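Local coordinates for epimerase family protein SDR39U1 (Homo sapiens, PDB 4B4O) that binds NADPH in a Rossmann-type domain and is a putative NADP-dependent oxidoreductase of the NAD(P)-dependent epimerase/dehydratase family, at residues V159-G164 with F190-I195; N216-S221 with Q265-R270. The protein carries 3 engineered substitutions. All blocks are in the same frame, centred on the assembly; numbering follows the deposited sequence.

Contact 1. Residues V159-G164 with F190-I195; sequences VVLGRG and FPWIHI. With NDP (NADPH dihydro-nicotinamide-adenine-dinucleotide phosphate), chain I.
Two neighbouring strands of the Rossmann-type sheet pair in parallel here, in a buried part of the cofactor-binding fold: the end of strand 151-161 lies against the short strand 192-194. They belong to one beta-alpha-beta unit, with helix 166-176 between them. V159 is level with W192, V160 with I193 and L161 with H194, and the short segments cross at -31°. Four backbone hydrogen bonds alternate along the seam. V159 N gives to P191 O, I193 N to V159 O and L161 N to I193 O, the last at 2.8 Å and running nearly along the C=O axis. The fourth, I195 N to L161 O at 2.9 Å, carries the pairing into the first residue of helix 195-207.

On the face of V159, L161, W192 and H194, the L161 side chain does the touching. Its CG stands anti to the carbonyl carbon (chi1 -49°), and CD1 sits 3.9 Å from W192 CB and at the edge of the F190 ring, 4.2 Å from CE2. W192 crosses L161 at about a right angle, and its NE1 bonds to S221 OG. H194 lays one ring face over L161 O; its ND1 caps G196 N at the helix start, while NE2 bonds to E290 OE1.

The other face belongs to V160 and I193. V160 CG1, anti to the backbone N, rests 3.8 Å from I195 CB, while V160 CG2 comes to 3.3 Å from C7N of the NADPH carboxamide. The atom of the two segments nearest that carboxamide is V160 N, 3.2 Å from N7N. V160, an NADP(+)-binding residue, thus offers the nicotinamide end an apolar wall, and the backbone bonds from V159 and L161 on either side of it hold that wall to the neighbouring strand.

Contact 2. Residues N216-S221 with Q265-R270; sequences NGVAPS and QKVIPR. Engineered in segment 265-270: R270 (natural residue Gln).
Neither backbone makes a regular pairing with the other: 216-217 is the last piece of strand 213-217, whereas 265-270 is an extended loop leading into helix 270-274. The two chains come closest at N216 and P269, whose CA atoms are 4.9 Å apart. Inverse gamma turns centred on G217 and P220 kink the first segment, and a third, centred on P269, bends the second just before its helix.

N216 supplies the direct hydrogen bond. With CG anti to its carbonyl carbon (chi1 -78°), the amide reaches across so that ND2 gives to I268 O at 2.9 Å, with an angle of 166° at the hydrogen. The acceptor lies almost in the amide plane of N216, although the donor stands well above the I268 carbonyl plane. V267 CG1, anti to its own backbone N, sits over one face of the same amide, 3.4 Å from N216 CG, so that the methyl covers the flat group. At the other end of that group OD1 is taken by Y112 OH, so both polar atoms of this buried amide have partners.

Here the C-terminal end of a strand of the Rossmann-type sheet meets the later, mostly helical part of the chain, the DUF1731 region. V218 CG2, in the crowded position between its backbone N and carbonyl carbon, touches both V267 and P269, 4.0 Å from V267 CG1 and 4.0 Å from P269 CB, with V267 O nearer still. P269 CB lies against both N216 O and V218 O, and P269 CG, also close to V218 O, is 4.0 Å from P220 CB. Further along, one water gives hydrogen bonds to both S221 O, at 2.9 Å, and V267 O, spanning two backbone carbonyls that could not bond to each other.

Following the chain from the N terminus, strand 151-161 comes first; helix 166-176 follows, and contact 1 closes that excursion when strand 192-194 returns beside it. Helix 195-207 then leads to strand 213-217, where contact 2 opens. Its loop, which runs through three helices, closes only at 265-270. The two loops are therefore in series, neither nested nor crossed. They still touch: W192 O probably accepts a hydrogen bond from A219 N, and P191 packs on Q265. Strand 151-161 has both 192-194 and 213-217 as sheet neighbours, so contact 1 joins strands within the cofactor-binding sheet and contact 2 ties that sheet to the later helical region.

Contact 1. Residues V159-G164 with F190-I195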
loop_
_atom_site.group_PDB
_atom_site.type_symbol
_atom_site.label_atom_id
_atom_site.label_comp_id
_atom_site.label_asym_id
_atom_site.label_seq_id
_atom_site.Cartn_x
_atom_site.Cartn_y
_atom_site.Cartn_z
ATOM N N VAL A 159 4.827 4.183 -1.828
ATOM C CA VAL A 159 4.322 4.088 -3.182
ATOM C C VAL A 159 4.793 2.770 -3.751
ATOM O O VAL A 159 5.992 2.472 -3.739
ATOM C CB VAL A 159 4.869 5.221 -4.063
ATOM C CG1 VAL A 159 3.972 5.411 -5.300
ATOM C CG2 VAL A 159 4.931 6.496 -3.218
ATOM N N VAL A 160 3.839 1.981 -4.243
ATOM C CA VAL A 160 4.113 0.627 -4.672
ATOM C C VAL A 160 4.402 0.667 -6.153
ATOM O O VAL A 160 3.522 0.971 -6.947
ATOM C CB VAL A 160 2.922 -0.296 -4.398
ATOM C CG1 VAL A 160 3.337 -1.719 -4.708
ATOM C CG2 VAL A 160 2.372 -0.082 -2.980
ATOM N N LEU A 161 5.657 0.400 -6.522
ATOM C CA LEU A 161 6.078 0.501 -7.910
ATOM C C LEU A 161 6.091 -0.893 -8.558
ATOM O O LEU A 161 6.696 -1.816 -8.032
ATOM C CB LEU A 161 7.460 1.159 -7.997
ATOM C CG LEU A 161 7.673 2.471 -7.214
ATOM C CD1 LEU A 161 9.103 3.003 -7.320
ATOM C CD2 LEU A 161 6.669 3.535 -7.634
ATOM N N GLY A 162 5.400 -1.042 -9.677
ATOM C CA GLY A 162 5.360 -2.317 -10.353
ATOM C C GLY A 162 4.742 -2.253 -11.733
ATOM O O GLY A 162 4.025 -1.288 -12.071
ATOM N N ARG A 163 4.997 -3.289 -12.531
ATOM C CA ARG A 163 4.351 -3.426 -13.846
ATOM C C ARG A 163 2.861 -3.677 -13.598
ATOM O O ARG A 163 2.459 -4.282 -12.578
ATOM C CB ARG A 163 4.974 -4.561 -14.709
ATOM N N GLY A 164 2.037 -3.166 -14.505
ATOM C CA GLY A 164 0.650 -3.593 -14.584
ATOM C C GLY A 164 -0.248 -3.011 -13.522
ATOM O O GLY A 164 -1.199 -3.680 -13.067
ATOM N N PHE A 190 10.677 10.470 -1.327
ATOM C CA PHE A 190 9.873 9.581 -2.126
ATOM C C PHE A 190 9.913 8.186 -1.483
ATOM O O PHE A 190 10.756 7.366 -1.844
ATOM C CB PHE A 190 10.434 9.567 -3.542
ATOM C CG PHE A 190 9.567 8.879 -4.540
ATOM C CD1 PHE A 190 8.416 9.496 -5.010
ATOM C CD2 PHE A 190 9.914 7.643 -5.040
ATOM C CE1 PHE A 190 7.595 8.860 -5.926
ATOM C CE2 PHE A 190 9.118 7.004 -5.975
ATOM C CZ PHE A 190 7.958 7.614 -6.426
ATOM N N PRO A 191 9.033 7.934 -0.486
ATOM C CA PRO A 191 8.958 6.587 0.098
ATOM C C PRO A 191 8.327 5.639 -0.913
ATOM O O PRO A 191 7.220 5.911 -1.391
ATOM C CB PRO A 191 8.034 6.765 1.314
ATOM C CG PRO A 191 7.200 7.941 0.998
ATOM C CD PRO A 191 8.024 8.834 0.092
ATOM N N TRP A 192 9.027 4.561 -1.237
ATOM C CA TRP A 192 8.576 3.663 -2.273
ATOM C C TRP A 192 8.900 2.257 -1.887
ATOM O O TRP A 192 9.739 2.024 -1.009
ATOM C CB TRP A 192 9.268 4.025 -3.580
ATOM C CG TRP A 192 10.745 3.784 -3.513
ATOM C CD1 TRP A 192 11.723 4.648 -3.091
ATOM C CD2 TRP A 192 11.445 2.536 -3.835
ATOM N NE1 TRP A 192 12.937 4.050 -3.137
ATOM C CE2 TRP A 192 12.844 2.785 -3.570
ATOM C CE3 TRP A 192 11.048 1.278 -4.298
ATOM C CZ2 TRP A 192 13.804 1.819 -3.755
ATOM C CZ3 TRP A 192 12.019 0.305 -4.480
ATOM C CH2 TRP A 192 13.374 0.578 -4.219
ATOM N N ILE A 193 8.265 1.303 -2.559
ATOM C CA ILE A 193 8.604 -0.113 -2.431
ATOM C C ILE A 193 8.251 -0.820 -3.736
ATOM O O ILE A 193 7.280 -0.461 -4.407
ATOM C CB ILE A 193 7.852 -0.781 -1.258
ATOM C CG1 ILE A 193 8.404 -2.180 -0.975
ATOM C CG2 ILE A 193 6.332 -0.853 -1.503
ATOM C CD1 ILE A 193 7.908 -2.755 0.340
ATOM N N HIS A 194 9.063 -1.797 -4.118
ATOM C CA HIS A 194 8.756 -2.614 -5.271
ATOM C C HIS A 194 7.627 -3.536 -4.899
ATOM O O HIS A 194 7.586 -4.067 -3.795
ATOM C CB HIS A 194 9.966 -3.399 -5.718
ATOM C CG HIS A 194 9.776 -4.095 -7.039
ATOM N ND1 HIS A 194 9.128 -5.270 -7.152
ATOM C CD2 HIS A 194 10.151 -3.731 -8.327
ATOM C CE1 HIS A 194 9.117 -5.648 -8.438
ATOM N NE2 HIS A 194 9.738 -4.705 -9.156
ATOM N N ILE A 195 6.688 -3.717 -5.820
ATOM C CA ILE A 195 5.524 -4.538 -5.545
ATOM C C ILE A 195 5.910 -5.920 -5.050
ATOM O O ILE A 195 5.230 -6.476 -4.212
ATOM C CB ILE A 195 4.584 -4.697 -6.770
ATOM C CG1 ILE A 195 3.329 -5.479 -6.331
ATOM C CG2 ILE A 195 5.313 -5.409 -7.925
ATOM C CD1 ILE A 195 2.015 -4.924 -6.759
HETATM P PA NDP I . -6.382 -1.222 -6.002
HETATM O O1A NDP I . -7.287 0.002 -6.285
HETATM O O2A NDP I . -5.644 -1.928 -7.158
HETATM O O5B NDP I . -7.208 -2.459 -5.332
HETATM C C5B NDP I . -8.305 -2.107 -4.493
HETATM C C4B NDP I . -9.288 -3.250 -4.502
HETATM O O4B NDP I . -10.258 -2.971 -3.495
HETATM C C3B NDP I . -10.007 -3.372 -5.850
HETATM O O3B NDP I . -9.523 -4.477 -6.664
HETATM C C2B NDP I . -11.463 -3.598 -5.473
HETATM O O2B NDP I . -11.799 -4.977 -5.454
HETATM C C1B NDP I . -11.554 -3.124 -4.054
HETATM N N9A NDP I . -12.204 -1.813 -4.104
HETATM C C8A NDP I . -12.009 -0.734 -4.930
HETATM N N7A NDP I . -12.936 0.262 -4.601
HETATM C C5A NDP I . -13.700 -0.213 -3.582
HETATM C C6A NDP I . -14.813 0.259 -2.752
HETATM N N6A NDP I . -15.329 1.497 -2.901
HETATM N N1A NDP I . -15.314 -0.565 -1.808
HETATM C C2A NDP I . -14.800 -1.819 -1.650
HETATM N N3A NDP I . -13.761 -2.318 -2.351
HETATM C C4A NDP I . -13.205 -1.566 -3.274
HETATM O O3 NDP I . -5.392 -0.640 -4.863
HETATM P PN NDP I . -3.925 -1.235 -4.559
HETATM O O1N NDP I . -3.932 -2.727 -4.850
HETATM O O2N NDP I . -2.894 -0.397 -5.254
HETATM O O5D NDP I . -3.778 -0.957 -2.942
HETATM C C5D NDP I . -4.692 -1.707 -2.109
HETATM C C4D NDP I . -4.832 -1.096 -0.731
HETATM O O4D NDP I . -3.517 -0.691 -0.365
HETATM C C3D NDP I . -5.697 0.179 -0.670
HETATM O O3D NDP I . -6.495 0.197 0.556
HETATM C C2D NDP I . -4.679 1.322 -0.739
HETATM O O2D NDP I . -4.953 2.511 0.013
HETATM C C1D NDP I . -3.482 0.706 -0.064
HETATM N N1N NDP I . -2.201 1.315 -0.466
HETATM C C2N NDP I . -1.809 1.340 -1.748
HETATM C C3N NDP I . -0.610 1.911 -2.109
HETATM C C7N NDP I . -0.217 1.900 -3.540
HETATM O O7N NDP I . -0.802 1.121 -4.289
HETATM N N7N NDP I . 0.741 2.705 -3.993
HETATM C C4N NDP I . 0.320 2.473 -1.089
HETATM C C5N NDP I . -0.195 2.382 0.272
HETATM C C6N NDP I . -1.426 1.804 0.522
HETATM P P2B NDP I . -13.245 -5.466 -6.099
HETATM O O1X NDP I . -14.302 -5.112 -5.074
HETATM O O2X NDP I . -13.434 -4.705 -7.446
HETATM O O3X NDP I . -12.906 -6.975 -6.166
#

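Contact 2. Residues N216-S221 with Q265-R270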
loop_
_atom_site.group_PDB
_atom_site.type_symbol
_atom_site.label_atom_id
_atom_site.label_comp_id
_atom_site.label_asym_id
_atom_site.label_seq_id
_atom_site.Cartn_x
_atom_site.Cartn_y
_atom_site.Cartn_z
ATOM N N ASN A 216 6.878 -0.841 8.383
ATOM C CA ASN A 216 6.892 0.154 7.311
ATOM C C ASN A 216 7.191 -0.546 6.019
ATOM O O ASN A 216 8.262 -1.133 5.864
ATOM C CB ASN A 216 7.912 1.272 7.570
ATOM C CG ASN A 216 7.426 2.295 8.579
ATOM O OD1 ASN A 216 6.219 2.554 8.696
ATOM N ND2 ASN A 216 8.361 2.884 9.319
ATOM N N GLY A 217 6.222 -0.528 5.116
ATOM C CA GLY A 217 6.359 -1.161 3.812
ATOM C C GLY A 217 7.060 -0.273 2.796
ATOM O O GLY A 217 6.444 0.195 1.825
ATOM N N VAL A 218 8.337 -0.012 3.064
ATOM C CA VAL A 218 9.182 0.841 2.224
ATOM C C VAL A 218 10.536 0.192 2.027
ATOM O O VAL A 218 10.993 -0.571 2.895
ATOM C CB VAL A 218 9.352 2.252 2.811
ATOM C CG1 VAL A 218 7.986 2.905 2.884
ATOM C CG2 VAL A 218 10.030 2.244 4.182
ATOM N N ALA A 219 11.139 0.438 0.866
ATOM C CA ALA A 219 12.497 -0.024 0.600
ATOM C C ALA A 219 13.379 0.799 1.504
ATOM O O ALA A 219 13.044 1.938 1.815
ATOM C CB ALA A 219 12.891 0.185 -0.854
ATOM N N PRO A 220 14.486 0.233 1.969
ATOM C CA PRO A 220 15.386 1.004 2.828
ATOM C C PRO A 220 16.184 1.941 1.947
ATOM O O PRO A 220 17.364 1.723 1.712
ATOM C CB PRO A 220 16.274 -0.068 3.460
ATOM C CG PRO A 220 16.318 -1.150 2.422
ATOM C CD PRO A 220 14.997 -1.121 1.697
ATOM N N SER A 221 15.524 2.981 1.465
ATOM C CA SER A 221 16.109 3.887 0.493
ATOM C C SER A 221 15.855 5.313 0.948
ATOM O O SER A 221 14.988 5.559 1.782
ATOM C CB SER A 221 15.474 3.622 -0.880
ATOM O OG SER A 221 15.668 4.676 -1.800
ATOM N N GLN A 265 7.730 12.016 3.280
ATOM C CA GLN A 265 8.199 11.587 4.597
ATOM C C GLN A 265 9.436 10.734 4.385
ATOM O O GLN A 265 9.422 9.817 3.540
ATOM C CB GLN A 265 7.189 10.649 5.282
ATOM C CG GLN A 265 5.724 11.039 5.278
ATOM C CD GLN A 265 4.986 10.755 3.991
ATOM O OE1 GLN A 265 5.542 10.242 3.031
ATOM N NE2 GLN A 265 3.688 11.078 3.985
ATOM N N LYS A 266 10.477 10.955 5.174
ATOM C CA LYS A 266 11.604 10.025 5.182
ATOM C C LYS A 266 11.261 8.883 6.137
ATOM O O LYS A 266 11.152 9.083 7.346
ATOM C CB LYS A 266 12.876 10.760 5.589
ATOM C CG LYS A 266 14.089 9.896 5.916
ATOM C CD LYS A 266 14.546 8.983 4.780
ATOM C CE LYS A 266 15.912 8.313 5.090
ATOM N NZ LYS A 266 16.982 9.129 5.782
ATOM N N VAL A 267 11.038 7.689 5.602
ATOM C CA VAL A 267 10.565 6.582 6.413
ATOM C C VAL A 267 11.597 5.457 6.403
ATOM O O VAL A 267 11.933 4.928 5.350
ATOM C CB VAL A 267 9.176 6.062 5.949
ATOM C CG1 VAL A 267 8.706 4.937 6.859
ATOM C CG2 VAL A 267 8.139 7.188 5.971
ATOM N N ILE A 268 12.008 5.035 7.605
ATOM C CA ILE A 268 12.870 3.871 7.787
ATOM C C ILE A 268 12.065 2.613 8.155
ATOM O O ILE A 268 11.204 2.641 9.029
ATOM C CB ILE A 268 13.895 4.145 8.876
ATOM C CG1 ILE A 268 14.720 5.364 8.476
ATOM C CG2 ILE A 268 14.752 2.922 9.100
ATOM C CD1 ILE A 268 15.488 5.976 9.644
ATOM N N PRO A 269 12.365 1.491 7.490
ATOM C CA PRO A 269 11.722 0.229 7.794
ATOM C C PRO A 269 12.518 -0.525 8.845
ATOM O O PRO A 269 13.075 -1.590 8.562
ATOM C CB PRO A 269 11.756 -0.493 6.450
ATOM C CG PRO A 269 13.014 -0.021 5.806
ATOM C CD PRO A 269 13.323 1.345 6.377
ATOM N N ARG A 270 12.571 0.031 10.051
ATOM C CA ARG A 270 13.390 -0.550 11.121
ATOM C C ARG A 270 12.816 -1.887 11.569
ATOM O O ARG A 270 13.496 -2.908 11.547
ATOM C CB ARG A 270 13.514 0.391 12.326
ATOM C CG ARG A 270 14.571 -0.084 13.290
ATOM C CD ARG A 270 15.004 0.831 14.416
ATOM N NE ARG A 270 14.597 2.200 14.228
ATOM C CZ ARG A 270 15.283 3.115 13.515
ATOM N NH1 ARG A 270 16.387 2.810 12.847
ATOM N NH2 ARG A 270 14.825 4.357 13.447
HETATM O O HOH W 1 14.278 4.410 4.352
#